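PDB 6BFI: VIN1 from Oscarella pearsei, which binds actin filaments and, as a sponge homolog of vinculin, may play a role in cell-cell adhesion. Local coordinates for residues N588-I591 / Q592-F595; T420-L423 / V424-G428. All coordinates share one frame; numbering follows the deposited sequence.

Interaction 1 (N588-I591 / Q592-F595); sequences NKDI and QRKF
With its CG turned away from the backbone N (chi1 174°), Asp590 places its carboxylate beside the end of Lys594, whose CG lies beside the backbone N (chi1 -60°) and whose chain then runs extended back to meet it. The ammonium NZ of Lys594 comes to 3.4 Å from Asp590 OD2 in a salt bridge, while Lys594 CE lies nearer still, 3.2 Å from the same OD2. Lys594 CD and NZ also pass over Ile591 CD1. Arg593 bends at chi3 and folds back, laying one face of its guanidinium over Asp590 CA; NH2 is 3.4 Å from Asp590 CB but makes just a long salt bridge, 3.7 Å, to Asp590 OD1. The carboxylate thus serves two cations, one on each oxygen. Gln592 packs differently: its CG sits 3.2 Å from Asn588 O, and OE1 rides alongside the aliphatic CD of Lys589. Its NE2 makes a weak hydrogen bond to Pro586 O, and Leu519 of helix 496-519 touches the side chain. Without the amide, as with an alanine here, Pro586 O would probably lose this donor and a gap is likely to open beside Leu519. Phe595 turns to the same helix, against Ala514 and Ala518. Asn588, at the N-cap, accepts a capping hydrogen bond through OD1 from Asp590 N (2.9 Å), the donor 41° out of the carbonyl plane; i to i+4 backbone bonds follow, such as Phe595 N to Ile591 O at 2.9 Å. This N-cap starts helix 589-615, and Asp590, Arg593 and Lys594 form an i to i+3, i to i+4 salt-bridge network along its first turns, in a vinculin-family helical bundle.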
ATOM      1  N   ASN A 588      -8.802  55.970  -1.386  1.00121.97           N
ATOM      2  CA  ASN A 588      -7.692  56.216  -2.297  1.00121.48           C
ATOM      3  C   ASN A 588      -7.811  55.312  -3.519  1.00122.64           C
ATOM      4  O   ASN A 588      -7.780  54.082  -3.398  1.00114.06           O
ATOM      5  CB  ASN A 588      -6.364  55.981  -1.580  1.00119.89           C
ATOM      6  CG  ASN A 588      -5.175  56.536  -2.346  1.00120.74           C
ATOM      7  OD1 ASN A 588      -5.255  56.791  -3.548  1.00121.35           O
ATOM      8  ND2 ASN A 588      -4.061  56.725  -1.650  1.00121.04           N
ATOM      9  N   LYS A 589      -7.945  55.924  -4.700  1.00124.93           N
ATOM     10  CA  LYS A 589      -8.015  55.146  -5.933  1.00117.57           C
ATOM     11  C   LYS A 589      -6.659  54.554  -6.299  1.00114.48           C
ATOM     12  O   LYS A 589      -6.596  53.482  -6.914  1.00121.35           O
ATOM     13  CB  LYS A 589      -8.535  56.019  -7.077  1.00121.15           C
ATOM     14  CG  LYS A 589      -9.742  56.875  -6.723  1.00125.34           C
ATOM     15  CD  LYS A 589     -10.964  56.030  -6.403  1.00124.33           C
ATOM     16  CE  LYS A 589     -12.166  56.906  -6.079  1.00128.28           C
ATOM     17  NZ  LYS A 589     -13.378  56.106  -5.753  1.00127.11           N
ATOM     18  N   ASP A 590      -5.572  55.232  -5.926  1.00121.09           N
ATOM     19  CA  ASP A 590      -4.233  54.747  -6.249  1.00119.95           C
ATOM     20  C   ASP A 590      -3.937  53.427  -5.543  1.00114.14           C
ATOM     21  O   ASP A 590      -3.442  52.477  -6.162  1.00105.83           O
ATOM     22  CB  ASP A 590      -3.198  55.811  -5.879  1.00125.27           C
ATOM     23  CG  ASP A 590      -1.773  55.330  -6.056  1.00127.84           C
ATOM     24  OD1 ASP A 590      -1.513  54.553  -7.000  1.00127.04           O
ATOM     25  OD2 ASP A 590      -0.910  55.733  -5.248  1.00130.90           O
ATOM     26  N   ILE A 591      -4.230  53.354  -4.242  1.00116.53           N
ATOM     27  CA  ILE A 591      -4.032  52.112  -3.499  1.00113.73           C
ATOM     28  C   ILE A 591      -4.887  50.998  -4.093  1.00112.41           C
ATOM     29  O   ILE A 591      -4.468  49.833  -4.154  1.00109.68           O
ATOM     30  CB  ILE A 591      -4.333  52.330  -2.005  1.00112.79           C
ATOM     31  CG1 ILE A 591      -3.450  53.445  -1.438  1.00114.27           C
ATOM     32  CG2 ILE A 591      -4.116  51.052  -1.217  1.00108.35           C
ATOM     33  CD1 ILE A 591      -1.977  53.095  -1.386  1.00110.72           C
ATOM     34  N   GLN A 592      -6.095  51.340  -4.551  1.00118.03           N
ATOM     35  CA  GLN A 592      -6.932  50.363  -5.240  1.00117.07           C
ATOM     36  C   GLN A 592      -6.250  49.848  -6.501  1.00114.16           C
ATOM     37  O   GLN A 592      -6.286  48.645  -6.787  1.00115.91           O
ATOM     38  CB  GLN A 592      -8.290  50.977  -5.579  1.00124.73           C
ATOM     39  CG  GLN A 592      -9.140  51.332  -4.371  1.00130.97           C
ATOM     40  CD  GLN A 592     -10.423  52.044  -4.753  1.00138.44           C
ATOM     41  OE1 GLN A 592     -10.640  52.378  -5.919  1.00141.15           O
ATOM     42  NE2 GLN A 592     -11.285  52.280  -3.770  1.00142.40           N
ATOM     43  N   ARG A 593      -5.623  50.744  -7.269  1.00111.14           N
ATOM     44  CA  ARG A 593      -4.902  50.313  -8.463  1.00105.29           C
ATOM     45  C   ARG A 593      -3.745  49.389  -8.107  1.00101.06           C
ATOM     46  O   ARG A 593      -3.533  48.362  -8.767  1.00 99.76           O
ATOM     47  CB  ARG A 593      -4.396  51.525  -9.244  1.00105.51           C
ATOM     48  CG  ARG A 593      -5.483  52.319  -9.943  1.00107.26           C
ATOM     49  CD  ARG A 593      -4.879  53.354 -10.878  1.00115.49           C
ATOM     50  NE  ARG A 593      -4.131  54.381 -10.156  1.00117.98           N
ATOM     51  CZ  ARG A 593      -4.618  55.577  -9.844  1.00122.12           C
ATOM     52  NH1 ARG A 593      -5.855  55.902 -10.194  1.00119.44           N
ATOM     53  NH2 ARG A 593      -3.869  56.451  -9.185  1.00124.72           N
ATOM     54  N   LYS A 594      -2.985  49.737  -7.064  1.00100.43           N
ATOM     55  CA  LYS A 594      -1.887  48.879  -6.623  1.00 97.13           C
ATOM     56  C   LYS A 594      -2.392  47.486  -6.266  1.00 93.46           C
ATOM     57  O   LYS A 594      -1.829  46.475  -6.707  1.00 94.61           O
ATOM     58  CB  LYS A 594      -1.174  49.512  -5.426  1.00101.09           C
ATOM     59  CG  LYS A 594      -0.567  50.876  -5.700  1.00106.72           C
ATOM     60  CD  LYS A 594      -0.023  51.495  -4.419  1.00108.66           C
ATOM     61  CE  LYS A 594       0.535  52.888  -4.667  1.00116.02           C
ATOM     62  NZ  LYS A 594       0.913  53.573  -3.398  1.00120.47           N
ATOM     63  N   PHE A 595      -3.463  47.417  -5.470  1.00 94.32           N
ATOM     64  CA  PHE A 595      -4.007  46.122  -5.075  1.00 93.18           C
ATOM     65  C   PHE A 595      -4.487  45.327  -6.283  1.00 93.09           C
ATOM     66  O   PHE A 595      -4.230  44.121  -6.383  1.00 91.34           O
ATOM     67  CB  PHE A 595      -5.147  46.312  -4.074  1.00 95.61           C
ATOM     68  CG  PHE A 595      -6.087  45.144  -4.006  1.00 95.60           C
ATOM     69  CD1 PHE A 595      -5.686  43.948  -3.435  1.00 91.78           C
ATOM     70  CD2 PHE A 595      -7.370  45.240  -4.516  1.00 98.23           C
ATOM     71  CE1 PHE A 595      -6.548  42.868  -3.378  1.00 89.72           C
ATOM     72  CE2 PHE A 595      -8.237  44.165  -4.459  1.00 96.46           C
ATOM     73  CZ  PHE A 595      -7.825  42.978  -3.890  1.00 91.77           C
TER

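Interaction 2 (T420-L423 / V424-G428); sequences TAEL and VASSG
Backbone hydrogen bonds carry Thr420-Leu423 into Val424-Ser427: Val424 N reaches Thr420 O at 2.9 Å, nearly straight (171° at the hydrogen), and Ala425 N reaches Ala421 O at 2.9 Å. Ser426 N still bonds Glu422 O at 2.9 Å, but shares itself weakly with Leu423 O (3.1 Å), which also takes a weak bond from Ser427 N (2.9 Å). The shared carbonyl falls in the last turns of helix 399-427, one of the long helices that pack side by side in this vinculin-family protein. Among polar side chains, Glu422 leaves the backbone with CG anti to N (chi1 173°) and bends at chi2, which brings OE2 round to 2.8 Å from Ser426 OG. That hydroxyl, placed beside its own N, also lies 3.3 Å from Glu422 O; both bonds are weak, and which acceptor takes the proton is not settled. Arg439 approaches this pair, with a weak bond to Ser426 OG and a long ion pair to Glu422 OE2. Ser427 OG is held by Glu301 and Arg304, and Thr420 OG1 by Asp375 and Arg371. Nonpolar contacts face the neighbouring helices: Val424 meets Val372 and Val493, while Leu423 rests on Leu368 and Ala421 on Met486 and Val490.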
ATOM      1  N   THR A 420     -13.261  13.435   2.185  1.00 56.88           N
ATOM      2  CA  THR A 420     -12.636  13.683   0.890  1.00 53.71           C
ATOM      3  C   THR A 420     -11.482  12.721   0.643  1.00 50.94           C
ATOM      4  O   THR A 420     -11.327  12.198  -0.468  1.00 55.03           O
ATOM      5  CB  THR A 420     -12.165  15.135   0.809  1.00 55.41           C
ATOM      6  OG1 THR A 420     -13.308  15.996   0.732  1.00 59.88           O
ATOM      7  CG2 THR A 420     -11.291  15.354  -0.418  1.00 55.93           C
ATOM      8  N   ALA A 421     -10.667  12.463   1.670  1.00 48.41           N
ATOM      9  CA  ALA A 421      -9.620  11.455   1.531  1.00 45.30           C
ATOM     10  C   ALA A 421     -10.211  10.100   1.157  1.00 44.63           C
ATOM     11  O   ALA A 421      -9.650   9.379   0.322  1.00 43.81           O
ATOM     12  CB  ALA A 421      -8.812  11.354   2.824  1.00 40.89           C
ATOM     13  N   GLU A 422     -11.356   9.746   1.748  1.00 43.77           N
ATOM     14  CA  GLU A 422     -11.998   8.480   1.407  1.00 51.34           C
ATOM     15  C   GLU A 422     -12.473   8.470  -0.042  1.00 54.20           C
ATOM     16  O   GLU A 422     -12.342   7.452  -0.735  1.00 55.14           O
ATOM     17  CB  GLU A 422     -13.165   8.208   2.356  1.00 55.08           C
ATOM     18  CG  GLU A 422     -13.998   6.993   1.977  1.00 68.33           C
ATOM     19  CD  GLU A 422     -13.193   5.707   1.985  1.00 74.01           C
ATOM     20  OE1 GLU A 422     -12.380   5.520   2.916  1.00 76.42           O
ATOM     21  OE2 GLU A 422     -13.367   4.886   1.056  1.00 73.17           O
ATOM     22  N   LEU A 423     -13.026   9.590  -0.516  1.00 52.98           N
ATOM     23  CA  LEU A 423     -13.471   9.669  -1.905  1.00 50.78           C
ATOM     24  C   LEU A 423     -12.299   9.501  -2.861  1.00 50.16           C
ATOM     25  O   LEU A 423     -12.382   8.749  -3.837  1.00 53.81           O
ATOM     26  CB  LEU A 423     -14.181  11.000  -2.161  1.00 54.48           C
ATOM     27  CG  LEU A 423     -14.592  11.253  -3.614  1.00 58.64           C
ATOM     28  CD1 LEU A 423     -15.618  10.226  -4.070  1.00 62.03           C
ATOM     29  CD2 LEU A 423     -15.130  12.662  -3.799  1.00 63.71           C
ATOM     30  N   VAL A 424     -11.195  10.202  -2.594  1.00 49.59           N
ATOM     31  CA  VAL A 424     -10.006  10.071  -3.433  1.00 50.80           C
ATOM     32  C   VAL A 424      -9.503   8.633  -3.421  1.00 53.44           C
ATOM     33  O   VAL A 424      -9.128   8.082  -4.463  1.00 58.33           O
ATOM     34  CB  VAL A 424      -8.919  11.060  -2.972  1.00 51.21           C
ATOM     35  CG1 VAL A 424      -7.565  10.667  -3.531  1.00 46.93           C
ATOM     36  CG2 VAL A 424      -9.283  12.471  -3.398  1.00 51.34           C
ATOM     37  N   ALA A 425      -9.501   8.001  -2.246  1.00 55.05           N
ATOM     38  CA  ALA A 425      -9.042   6.621  -2.151  1.00 48.19           C
ATOM     39  C   ALA A 425      -9.959   5.668  -2.907  1.00 52.84           C
ATOM     40  O   ALA A 425      -9.509   4.618  -3.380  1.00 54.67           O
ATOM     41  CB  ALA A 425      -8.936   6.204  -0.682  1.00 46.94           C
ATOM     42  N   SER A 426     -11.240   6.013  -3.038  1.00 53.08           N
ATOM     43  CA  SER A 426     -12.195   5.126  -3.692  1.00 56.36           C
ATOM     44  C   SER A 426     -12.345   5.380  -5.187  1.00 60.42           C
ATOM     45  O   SER A 426     -12.810   4.486  -5.901  1.00 64.37           O
ATOM     46  CB  SER A 426     -13.572   5.247  -3.032  1.00 60.01           C
ATOM     47  OG  SER A 426     -13.584   4.623  -1.762  1.00 69.95           O
ATOM     48  N   SER A 427     -11.967   6.563  -5.678  1.00 55.94           N
ATOM     49  CA  SER A 427     -12.233   6.907  -7.071  1.00 58.28           C
ATOM     50  C   SER A 427     -11.087   7.653  -7.745  1.00 57.50           C
ATOM     51  O   SER A 427     -11.284   8.189  -8.842  1.00 74.73           O
ATOM     52  CB  SER A 427     -13.510   7.749  -7.180  1.00 59.74           C
ATOM     53  OG  SER A 427     -14.622   7.067  -6.625  1.00 66.12           O
ATOM     54  N   GLY A 428      -9.907   7.705  -7.141  1.00 61.12           N
ATOM     55  CA  GLY A 428      -8.818   8.469  -7.707  1.00 58.30           C
ATOM     56  C   GLY A 428      -7.893   7.712  -8.621  1.00 61.73           C
ATOM     57  O   GLY A 428      -6.874   8.265  -9.047  1.00 66.68           O
TER

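Overall arrangement
Interactions 1 and 2 lie in one chain but do not touch: their centres are 43 Å apart and their nearest atoms about 28 Å. Interaction 2 comes earlier in the sequence, at the finishing turns of helix 399-427, whereas interaction 1 opens helix 589-615, so one concerns a helix end and the other a helix start. They also differ in position within the molecule. The centre of interaction 2 lies about 14 Å from the centre of the chain, among helices 289-306, 344-375 and 466-493; that of interaction 1 lies about 52 Å from it, near one extremity of the molecule, against helices 496-519 and 572-584.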